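Local coordinates for VgrG protein (Vibrio cholerae, PDB 4DTH), which carries an actin cross-linking toxin domain that binds ATP and magnesium and probably uses them to join G-actin monomers covalently, at residues A[94-97]-A[103-106]; A[239-244]-A[272-277]; A[261-264]-A[269-272]. All blocks are in the same frame, centred on the assembly; numbering follows the deposited sequence.

Contact 1. Residues A[94-97]-A[103-106]. With ATP (adenosine-5'-triphosphate), chain B.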
loop_
_atom_site.group_PDB
_atom_site.type_symbol
_atom_site.label_atom_id
_atom_site.label_comp_id
_atom_site.label_asym_id
_atom_site.label_seq_id
_atom_site.Cartn_x
_atom_site.Cartn_y
_atom_site.Cartn_z
ATOM N N TYR A 94 2.530 3.090 -11.152
ATOM C CA TYR A 94 1.714 4.297 -11.098
ATOM C C TYR A 94 0.306 3.724 -11.277
ATOM O O TYR A 94 0.112 2.875 -12.160
ATOM C CB TYR A 94 2.066 5.263 -12.242
ATOM C CG TYR A 94 3.312 6.061 -11.926
ATOM C CD1 TYR A 94 4.580 5.535 -12.168
ATOM C CD2 TYR A 94 3.228 7.306 -11.311
ATOM C CE1 TYR A 94 5.731 6.245 -11.843
ATOM C CE2 TYR A 94 4.376 8.026 -10.976
ATOM C CZ TYR A 94 5.627 7.492 -11.250
ATOM O OH TYR A 94 6.769 8.178 -10.916
ATOM N N PRO A 95 -0.669 4.054 -10.406
ATOM C CA PRO A 95 -2.002 3.447 -10.550
ATOM C C PRO A 95 -2.654 3.710 -11.896
ATOM O O PRO A 95 -2.320 4.694 -12.574
ATOM C CB PRO A 95 -2.802 4.084 -9.410
ATOM C CG PRO A 95 -2.084 5.398 -9.140
ATOM C CD PRO A 95 -0.648 5.015 -9.283
ATOM N N CYS A 96 -3.568 2.816 -12.289
ATOM C CA CYS A 96 -4.333 2.947 -13.522
ATOM C C CYS A 96 -5.765 2.527 -13.252
ATOM O O CYS A 96 -6.063 2.021 -12.167
ATOM C CB CYS A 96 -3.709 2.137 -14.662
ATOM S SG CYS A 96 -3.727 0.339 -14.414
ATOM N N GLU A 97 -6.667 2.759 -14.219
ATOM C CA GLU A 97 -8.050 2.330 -14.072
ATOM C C GLU A 97 -8.067 0.806 -14.083
ATOM O O GLU A 97 -7.355 0.191 -14.876
ATOM C CB GLU A 97 -8.915 2.885 -15.213
ATOM C CG GLU A 97 -8.908 4.405 -15.274
ATOM C CD GLU A 97 -9.492 5.021 -16.531
ATOM O OE1 GLU A 97 -9.097 6.163 -16.859
ATOM O OE2 GLU A 97 -10.350 4.378 -17.178
ATOM N N ALA A 103 -3.326 -0.435 -20.127
ATOM C CA ALA A 103 -2.493 0.135 -19.059
ATOM C C ALA A 103 -1.982 -0.952 -18.108
ATOM O O ALA A 103 -0.817 -0.919 -17.718
ATOM C CB ALA A 103 -3.266 1.197 -18.290
ATOM N N VAL A 104 -2.835 -1.929 -17.771
ATOM C CA VAL A 104 -2.476 -3.048 -16.884
ATOM C C VAL A 104 -1.394 -3.901 -17.563
ATOM O O VAL A 104 -0.381 -4.252 -16.947
ATOM C CB VAL A 104 -3.730 -3.894 -16.512
ATOM C CG1 VAL A 104 -3.340 -5.200 -15.809
ATOM C CG2 VAL A 104 -4.702 -3.090 -15.651
ATOM N N GLU A 105 -1.612 -4.208 -18.844
ATOM C CA GLU A 105 -0.697 -5.025 -19.625
ATOM C C GLU A 105 0.644 -4.354 -19.848
ATOM O O GLU A 105 1.671 -5.019 -19.716
ATOM C CB GLU A 105 -1.354 -5.458 -20.944
ATOM C CG GLU A 105 -1.039 -6.893 -21.337
ATOM C CD GLU A 105 -1.132 -7.963 -20.260
ATOM O OE1 GLU A 105 -2.127 -7.986 -19.498
ATOM O OE2 GLU A 105 -0.194 -8.790 -20.191
ATOM N N THR A 106 0.647 -3.045 -20.162
ATOM C CA THR A 106 1.896 -2.300 -20.380
ATOM C C THR A 106 2.756 -2.294 -19.109
ATOM O O THR A 106 3.970 -2.471 -19.211
ATOM C CB THR A 106 1.635 -0.898 -20.939
ATOM O OG1 THR A 106 0.768 -1.009 -22.071
ATOM C CG2 THR A 106 2.916 -0.190 -21.360
HETATM P PG ATP B . 3.157 1.444 3.322
HETATM O O1G ATP B . 2.247 0.260 3.242
HETATM O O2G ATP B . 2.548 2.538 4.154
HETATM O O3G ATP B . 4.496 1.094 3.905
HETATM P PB ATP B . 4.061 3.093 1.139
HETATM O O1B ATP B . 3.886 4.344 1.905
HETATM O O2B ATP B . 5.536 2.783 1.056
HETATM O O3B ATP B . 3.352 1.974 1.823
HETATM P PA ATP B . 2.224 3.912 -0.853
HETATM O O1A ATP B . 1.463 4.478 0.281
HETATM O O2A ATP B . 2.617 5.072 -1.772
HETATM O O3A ATP B . 3.459 3.257 -0.338
HETATM O "O5'" ATP B . 1.296 2.848 -1.615
HETATM C "C5'" ATP B . 1.775 2.395 -2.892
HETATM C "C4'" ATP B . 0.777 1.517 -3.599
HETATM O "O4'" ATP B . -0.496 2.214 -3.733
HETATM C "C3'" ATP B . 1.188 1.150 -5.026
HETATM O "O3'" ATP B . 0.762 -0.159 -5.397
HETATM C "C2'" ATP B . 0.485 2.226 -5.841
HETATM O "O2'" ATP B . 0.371 1.925 -7.222
HETATM C "C1'" ATP B . -0.842 2.258 -5.110
HETATM N N9 ATP B . -1.701 3.418 -5.363
HETATM C C8 ATP B . -1.394 4.736 -5.156
HETATM N N7 ATP B . -2.370 5.556 -5.464
HETATM C C5 ATP B . -3.386 4.721 -5.907
HETATM C C6 ATP B . -4.696 4.964 -6.367
HETATM N N6 ATP B . -5.239 6.184 -6.465
HETATM N N1 ATP B . -5.449 3.894 -6.711
HETATM C C2 ATP B . -4.925 2.670 -6.600
HETATM N N3 ATP B . -3.713 2.317 -6.180
HETATM C C4 ATP B . -2.979 3.394 -5.848
#

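Contact 2. Residues A[239-244]-A[272-277]. With ATP (adenosine-5'-triphosphate), chain B; SO4 (sulfate ion), chain J; SO4 (sulfate ion), chain F.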
loop_
_atom_site.group_PDB
_atom_site.type_symbol
_atom_site.label_atom_id
_atom_site.label_comp_id
_atom_site.label_asym_id
_atom_site.label_seq_id
_atom_site.Cartn_x
_atom_site.Cartn_y
_atom_site.Cartn_z
ATOM N N ALA A 239 -9.200 -2.798 17.703
ATOM C CA ALA A 239 -9.271 -3.216 19.097
ATOM C C ALA A 239 -8.902 -4.705 19.228
ATOM O O ALA A 239 -8.095 -5.060 20.094
ATOM C CB ALA A 239 -10.658 -2.942 19.655
ATOM N N GLU A 240 -9.411 -5.561 18.304
ATOM C CA GLU A 240 -9.083 -6.994 18.299
ATOM C C GLU A 240 -7.580 -7.209 18.135
ATOM O O GLU A 240 -6.984 -7.982 18.897
ATOM C CB GLU A 240 -9.862 -7.720 17.182
ATOM C CG GLU A 240 -9.526 -9.198 17.027
ATOM C CD GLU A 240 -9.907 -9.764 15.672
ATOM O OE1 GLU A 240 -11.121 -9.921 15.409
ATOM O OE2 GLU A 240 -8.992 -10.030 14.860
ATOM N N LEU A 241 -6.964 -6.508 17.169
ATOM C CA LEU A 241 -5.531 -6.634 16.903
ATOM C C LEU A 241 -4.681 -6.086 18.036
ATOM O O LEU A 241 -3.662 -6.686 18.352
ATOM C CB LEU A 241 -5.154 -5.972 15.574
ATOM C CG LEU A 241 -5.762 -6.612 14.325
ATOM C CD1 LEU A 241 -5.549 -5.732 13.125
ATOM C CD2 LEU A 241 -5.187 -7.994 14.070
ATOM N N ALA A 242 -5.106 -4.971 18.660
ATOM C CA ALA A 242 -4.380 -4.363 19.785
ATOM C C ALA A 242 -4.343 -5.346 20.959
ATOM O O ALA A 242 -3.318 -5.469 21.621
ATOM C CB ALA A 242 -5.062 -3.066 20.210
ATOM N N LYS A 243 -5.447 -6.071 21.184
ATOM C CA LYS A 243 -5.575 -7.067 22.244
ATOM C C LYS A 243 -4.744 -8.301 21.901
ATOM O O LYS A 243 -4.009 -8.820 22.750
ATOM C CB LYS A 243 -7.056 -7.446 22.364
ATOM C CG LYS A 243 -7.540 -7.619 23.772
ATOM C CD LYS A 243 -8.991 -8.078 23.745
ATOM C CE LYS A 243 -9.155 -9.400 24.445
ATOM N NZ LYS A 243 -10.528 -9.941 24.290
ATOM N N LYS A 244 -4.868 -8.776 20.646
ATOM C CA LYS A 244 -4.166 -9.963 20.150
ATOM C C LYS A 244 -2.640 -9.781 20.188
ATOM O O LYS A 244 -1.921 -10.652 20.713
ATOM C CB LYS A 244 -4.636 -10.218 18.701
ATOM C CG LYS A 244 -3.855 -11.231 17.904
ATOM C CD LYS A 244 -4.097 -12.625 18.385
ATOM C CE LYS A 244 -3.507 -13.637 17.451
ATOM N NZ LYS A 244 -3.541 -14.986 18.065
ATOM N N LYS A 272 -0.140 -5.994 9.853
ATOM C CA LYS A 272 -0.675 -5.661 8.531
ATOM C C LYS A 272 -1.210 -6.926 7.841
ATOM O O LYS A 272 -2.288 -6.884 7.244
ATOM C CB LYS A 272 0.427 -5.031 7.670
ATOM C CG LYS A 272 0.831 -3.627 8.067
ATOM C CD LYS A 272 1.873 -3.152 7.040
ATOM C CE LYS A 272 2.262 -1.715 7.190
ATOM N NZ LYS A 272 3.216 -1.311 6.117
ATOM N N ASN A 273 -0.481 -8.061 7.967
ATOM C CA ASN A 273 -0.897 -9.338 7.381
ATOM C C ASN A 273 -2.214 -9.838 7.961
ATOM O O ASN A 273 -3.029 -10.389 7.225
ATOM C CB ASN A 273 0.200 -10.390 7.531
ATOM C CG ASN A 273 1.372 -10.158 6.607
ATOM O OD1 ASN A 273 1.314 -9.346 5.675
ATOM N ND2 ASN A 273 2.476 -10.842 6.862
ATOM N N ALA A 274 -2.441 -9.599 9.267
ATOM C CA ALA A 274 -3.669 -10.004 9.948
ATOM C C ALA A 274 -4.923 -9.316 9.390
ATOM O O ALA A 274 -5.999 -9.897 9.465
ATOM C CB ALA A 274 -3.552 -9.778 11.441
ATOM N N TRP A 275 -4.795 -8.100 8.806
ATOM C CA TRP A 275 -5.929 -7.420 8.173
ATOM C C TRP A 275 -6.342 -8.163 6.885
ATOM O O TRP A 275 -7.526 -8.161 6.544
ATOM C CB TRP A 275 -5.575 -5.970 7.799
ATOM C CG TRP A 275 -5.586 -5.022 8.957
ATOM C CD1 TRP A 275 -4.529 -4.683 9.748
ATOM C CD2 TRP A 275 -6.701 -4.246 9.418
ATOM N NE1 TRP A 275 -4.910 -3.734 10.666
ATOM C CE2 TRP A 275 -6.250 -3.482 10.519
ATOM C CE3 TRP A 275 -8.057 -4.164 9.046
ATOM C CZ2 TRP A 275 -7.099 -2.642 11.249
ATOM C CZ3 TRP A 275 -8.893 -3.309 9.753
ATOM C CH2 TRP A 275 -8.416 -2.560 10.841
ATOM N N GLU A 276 -5.349 -8.752 6.158
ATOM C CA GLU A 276 -5.465 -9.459 4.856
ATOM C C GLU A 276 -5.695 -8.439 3.733
ATOM O O GLU A 276 -4.894 -8.342 2.802
ATOM C CB GLU A 276 -6.544 -10.555 4.860
ATOM C CG GLU A 276 -6.248 -11.681 5.842
ATOM C CD GLU A 276 -7.264 -12.806 5.855
ATOM O OE1 GLU A 276 -7.375 -13.478 6.904
ATOM O OE2 GLU A 276 -7.956 -13.011 4.831
ATOM N N ILE A 277 -6.788 -7.683 3.838
ATOM C CA ILE A 277 -7.134 -6.563 2.974
ATOM C C ILE A 277 -6.947 -5.369 3.915
ATOM O O ILE A 277 -7.767 -5.119 4.807
ATOM C CB ILE A 277 -8.559 -6.680 2.371
ATOM C CG1 ILE A 277 -8.654 -7.939 1.473
ATOM C CG2 ILE A 277 -8.906 -5.412 1.579
ATOM C CD1 ILE A 277 -10.072 -8.348 0.999
HETATM P PG ATP B . 3.157 1.444 3.322
HETATM O O1G ATP B . 2.247 0.260 3.242
HETATM O O2G ATP B . 2.548 2.538 4.154
HETATM O O3G ATP B . 4.496 1.094 3.905
HETATM P PB ATP B . 4.061 3.093 1.139
HETATM O O1B ATP B . 3.886 4.344 1.905
HETATM O O2B ATP B . 5.536 2.783 1.056
HETATM O O3B ATP B . 3.352 1.974 1.823
HETATM P PA ATP B . 2.224 3.912 -0.853
HETATM O O1A ATP B . 1.463 4.478 0.281
HETATM O O2A ATP B . 2.617 5.072 -1.772
HETATM O O3A ATP B . 3.459 3.257 -0.338
HETATM O "O5'" ATP B . 1.296 2.848 -1.615
HETATM C "C5'" ATP B . 1.775 2.395 -2.892
HETATM C "C4'" ATP B . 0.777 1.517 -3.599
HETATM O "O4'" ATP B . -0.496 2.214 -3.733
HETATM C "C3'" ATP B . 1.188 1.150 -5.026
HETATM O "O3'" ATP B . 0.762 -0.159 -5.397
HETATM C "C2'" ATP B . 0.485 2.226 -5.841
HETATM O "O2'" ATP B . 0.371 1.925 -7.222
HETATM C "C1'" ATP B . -0.842 2.258 -5.110
HETATM N N9 ATP B . -1.701 3.418 -5.363
HETATM C C8 ATP B . -1.394 4.736 -5.156
HETATM N N7 ATP B . -2.370 5.556 -5.464
HETATM C C5 ATP B . -3.386 4.721 -5.907
HETATM C C6 ATP B . -4.696 4.964 -6.367
HETATM N N6 ATP B . -5.239 6.184 -6.465
HETATM N N1 ATP B . -5.449 3.894 -6.711
HETATM C C2 ATP B . -4.925 2.670 -6.600
HETATM N N3 ATP B . -3.713 2.317 -6.180
HETATM C C4 ATP B . -2.979 3.394 -5.848
HETATM S S SO4 J . -11.417 -10.532 20.875
HETATM O O1 SO4 J . -10.189 -11.179 21.339
HETATM O O2 SO4 J . -12.138 -9.992 22.028
HETATM O O3 SO4 J . -11.087 -9.443 19.951
HETATM O O4 SO4 J . -12.246 -11.529 20.183
HETATM S S SO4 F . 5.599 -4.242 4.957
HETATM O O1 SO4 F . 6.976 -4.127 4.467
HETATM O O2 SO4 F . 5.337 -5.608 5.338
HETATM O O3 SO4 F . 5.430 -3.339 6.081
HETATM O O4 SO4 F . 4.671 -3.842 3.897
#

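Contact 3. Residues A[261-264]-A[269-272]. With ATP (adenosine-5'-triphosphate), chain B; SO4 (sulfate ion), chain F.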
loop_
_atom_site.group_PDB
_atom_site.type_symbol
_atom_site.label_atom_id
_atom_site.label_comp_id
_atom_site.label_asym_id
_atom_site.label_seq_id
_atom_site.Cartn_x
_atom_site.Cartn_y
_atom_site.Cartn_z
ATOM N N PRO A 261 3.097 -7.650 24.890
ATOM C CA PRO A 261 3.327 -7.247 23.488
ATOM C C PRO A 261 4.031 -8.321 22.648
ATOM O O PRO A 261 4.980 -8.981 23.112
ATOM C CB PRO A 261 4.194 -5.996 23.630
ATOM C CG PRO A 261 3.818 -5.437 24.950
ATOM C CD PRO A 261 3.630 -6.635 25.828
ATOM N N ASN A 262 3.501 -8.563 21.443
ATOM C CA ASN A 262 4.102 -9.507 20.516
ATOM C C ASN A 262 4.133 -8.953 19.102
ATOM O O ASN A 262 4.165 -9.711 18.143
ATOM C CB ASN A 262 3.518 -10.919 20.631
ATOM C CG ASN A 262 2.038 -11.019 20.381
ATOM O OD1 ASN A 262 1.597 -11.429 19.303
ATOM N ND2 ASN A 262 1.242 -10.715 21.402
ATOM N N ALA A 263 4.144 -7.606 18.989
ATOM C CA ALA A 263 4.277 -6.858 17.741
ATOM C C ALA A 263 4.831 -5.492 18.093
ATOM O O ALA A 263 4.647 -5.024 19.224
ATOM C CB ALA A 263 2.934 -6.719 17.026
ATOM N N ASN A 264 5.507 -4.844 17.137
ATOM C CA ASN A 264 6.094 -3.536 17.402
ATOM C C ASN A 264 5.129 -2.350 17.218
ATOM O O ASN A 264 5.481 -1.209 17.520
ATOM C CB ASN A 264 7.423 -3.362 16.665
ATOM C CG ASN A 264 8.466 -4.413 17.029
ATOM O OD1 ASN A 264 9.270 -4.832 16.192
ATOM N ND2 ASN A 264 8.476 -4.886 18.273
ATOM N N PRO A 269 4.747 -5.828 10.154
ATOM C CA PRO A 269 4.263 -6.670 9.038
ATOM C C PRO A 269 3.266 -7.757 9.429
ATOM O O PRO A 269 2.344 -8.007 8.657
ATOM C CB PRO A 269 5.543 -7.280 8.459
ATOM C CG PRO A 269 6.621 -6.345 8.842
ATOM C CD PRO A 269 6.222 -5.693 10.126
ATOM N N LYS A 270 3.421 -8.391 10.616
ATOM C CA LYS A 270 2.458 -9.418 11.004
ATOM C C LYS A 270 1.078 -8.851 11.334
ATOM O O LYS A 270 0.075 -9.530 11.112
ATOM C CB LYS A 270 2.994 -10.387 12.068
ATOM C CG LYS A 270 3.229 -9.819 13.439
ATOM C CD LYS A 270 3.889 -10.900 14.283
ATOM C CE LYS A 270 4.682 -10.323 15.406
ATOM N NZ LYS A 270 5.218 -11.387 16.294
ATOM N N VAL A 271 1.028 -7.598 11.829
ATOM C CA VAL A 271 -0.238 -6.921 12.127
ATOM C C VAL A 271 -0.913 -6.556 10.800
ATOM O O VAL A 271 -2.108 -6.807 10.627
ATOM C CB VAL A 271 -0.067 -5.706 13.073
ATOM C CG1 VAL A 271 -1.397 -4.974 13.285
ATOM C CG2 VAL A 271 0.522 -6.145 14.412
ATOM N N LYS A 272 -0.140 -5.994 9.853
ATOM C CA LYS A 272 -0.675 -5.661 8.531
ATOM C C LYS A 272 -1.210 -6.926 7.841
ATOM O O LYS A 272 -2.288 -6.884 7.244
ATOM C CB LYS A 272 0.427 -5.031 7.670
ATOM C CG LYS A 272 0.831 -3.627 8.067
ATOM C CD LYS A 272 1.873 -3.152 7.040
ATOM C CE LYS A 272 2.262 -1.715 7.190
ATOM N NZ LYS A 272 3.216 -1.311 6.117
HETATM P PG ATP B . 3.157 1.444 3.322
HETATM O O1G ATP B . 2.247 0.260 3.242
HETATM O O2G ATP B . 2.548 2.538 4.154
HETATM O O3G ATP B . 4.496 1.094 3.905
HETATM P PB ATP B . 4.061 3.093 1.139
HETATM O O1B ATP B . 3.886 4.344 1.905
HETATM O O2B ATP B . 5.536 2.783 1.056
HETATM O O3B ATP B . 3.352 1.974 1.823
HETATM P PA ATP B . 2.224 3.912 -0.853
HETATM O O1A ATP B . 1.463 4.478 0.281
HETATM O O2A ATP B . 2.617 5.072 -1.772
HETATM O O3A ATP B . 3.459 3.257 -0.338
HETATM O "O5'" ATP B . 1.296 2.848 -1.615
HETATM C "C5'" ATP B . 1.775 2.395 -2.892
HETATM C "C4'" ATP B . 0.777 1.517 -3.599
HETATM O "O4'" ATP B . -0.496 2.214 -3.733
HETATM C "C3'" ATP B . 1.188 1.150 -5.026
HETATM O "O3'" ATP B . 0.762 -0.159 -5.397
HETATM C "C2'" ATP B . 0.485 2.226 -5.841
HETATM O "O2'" ATP B . 0.371 1.925 -7.222
HETATM C "C1'" ATP B . -0.842 2.258 -5.110
HETATM N N9 ATP B . -1.701 3.418 -5.363
HETATM C C8 ATP B . -1.394 4.736 -5.156
HETATM N N7 ATP B . -2.370 5.556 -5.464
HETATM C C5 ATP B . -3.386 4.721 -5.907
HETATM C C6 ATP B . -4.696 4.964 -6.367
HETATM N N6 ATP B . -5.239 6.184 -6.465
HETATM N N1 ATP B . -5.449 3.894 -6.711
HETATM C C2 ATP B . -4.925 2.670 -6.600
HETATM N N3 ATP B . -3.713 2.317 -6.180
HETATM C C4 ATP B . -2.979 3.394 -5.848
HETATM S S SO4 F . 5.599 -4.242 4.957
HETATM O O1 SO4 F . 6.976 -4.127 4.467
HETATM O O2 SO4 F . 5.337 -5.608 5.338
HETATM O O3 SO4 F . 5.430 -3.339 6.081
HETATM O O4 SO4 F . 4.671 -3.842 3.897
HETATM O O HOH W 1 3.353 -13.235 16.969
#

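Contact 1. Residues A[94-97]-A[103-106]
Cys96 lays its short side chain over the methyl of Ala103 and against one branch of Val104. CB of Cys96 meets CB of Ala103 at 3.8 Å, and SG, one bond farther out, lies 3.8 Å from CG2 of Val104 and 4.0 Å from the Ala103 CB. With chi1 at 65°, SG is tucked between the backbone N and the carbonyl carbon of its own residue, which turns the sulfur to the valine. CG2 is the branch of Val104 anti to the carbonyl carbon; it is also the atom that comes near O of Glu97, at 4.3 Å. No hydrogen bond spans the two segments, and the small side chains of Cys96 and Ala103, neither strongly polar, suit a place where strand and helix come close, with CA atoms of the two residues 6.5 Å apart.

One residue earlier, Pro95 turns to the nucleotide. Its puckered ring lies over a face of the adenine, CB and CG each 3.6 Å from ATP C5, apolar contact that a rigid proline can offer without a polar group of its own.

Cys96 is at the end of strand 85-97, where its backbone pairs with Ile25 of strand 24-30. Ala103 and Val104 belong to the first turns of helix 101-124, and Arg107 of the next turn binds both O of Tyr94 and O of Ala103, one bond tying the helix to the strand segment, the other staying within the helix.

Contact 2. Residues A[239-244]-A[272-277]
Leu241 has CG anti to its carbonyl carbon (chi1 -65°), which carries both methyls toward helix 269-275, while chi2 of 92° in Trp275 stands the indole roughly square to its CA-CB-CG plane and offers a face to the leucine. The result is helix-helix packing, with a late turn of helix 221-245 set against the C-terminal end of helix 269-275, and a CH-pi contact at its centre. CD1 of Leu241 sits over the five-membered ring of Trp275, 3.6 Å from the centroid and 28° off the ring normal. It is displaced toward the rim, so the closest ring atom is NE1 at 3.2 Å.

The other leucine methyl, CD2, touches CB of Ala274 at 3.6 Å. A forked leucine suits this place because one branch can cover the ring while the second rests on the methyl of a small alanine. Trp275 also packs on Ile234, Lys237 and Thr238 of the same long helix and meets Trp200 edge-to-face, so its broad ring joins several parts of the fold. Directly after it, Glu276 takes a positive phi and ends the helical run.

From the side of the helix away from Leu241, Lys272 reaches with an extended chain to the anions of the nucleotide pocket. Its NZ bonds O3 of a sulfate at 3.0 Å, probably from the crystallisation liquor, and more weakly O1G of the ATP gamma-phosphate at 3.4 Å.

Contact 3. Residues A[261-264]-A[269-272]
Ala263 runs in an extended conformation (phi -156°, psi 155°) past the first turn of helix 269-275, its CA 7.2 Å from that of Val271. From this backbone the alanine methyl points at the helix, and CB meets CG2 of Val271 at 3.6 Å. CG2 is the valine branch anti to the carbonyl carbon, beside the backbone N. A single methyl is well matched to the branched valine here, since a short methyl lets the loop backbone come near the valine branch.

The arrangement is a loop folded back on the N-terminal turn of the helix it leads into. The CG of Lys270 lies between the backbone N and the carbonyl carbon (chi1 68°), and beyond it the chain is extended, passing Ala263 with CE 4.2 Å from the alanine CA. The ammonium ends beside the carbonyl of Asn262, although the position of that oxygen is uncertain and the bond between them is doubtful. A water gives a second link: it accepts from NZ of Lys270 at 2.7 Å and donates, weakly, to OD1 of Asn262 at 3.4 Å. A long, charged side chain suits this edge, where its aliphatic part can pack while its end remains among polar groups.

Asp268 serves both parts, taking the backbone N of Asn264 with OD2 and that of Lys270 with OD1. Phe245, from the end of helix 221-245, touches Asn262, Ala263, Lys270 and Val271 alike. At the start of the helix, CB of Pro269 lies 3.5 Å from O2 of the sulfate also bound by Arg353.

Going from the N terminus, contact 1 comes first and closes a short turn, three residues joining the end of strand 85-97 to helix 101-124. Contact 2 opens much later, on helix 221-245, and spans the long connection to helix 269-275. Contact 3 is set inside that connection, bringing its last loop onto the same helix, and the two share Lys272. They also touch directly: Lys244 O probably bonds ND2 of Asn262, and Leu241 packs on Val271. Their centres are 8 Å apart, whereas contact 1 lies about 30 Å away across the chain's centre. ATP lies between, with its adenine toward contact 1 and its gamma-phosphate toward the other two.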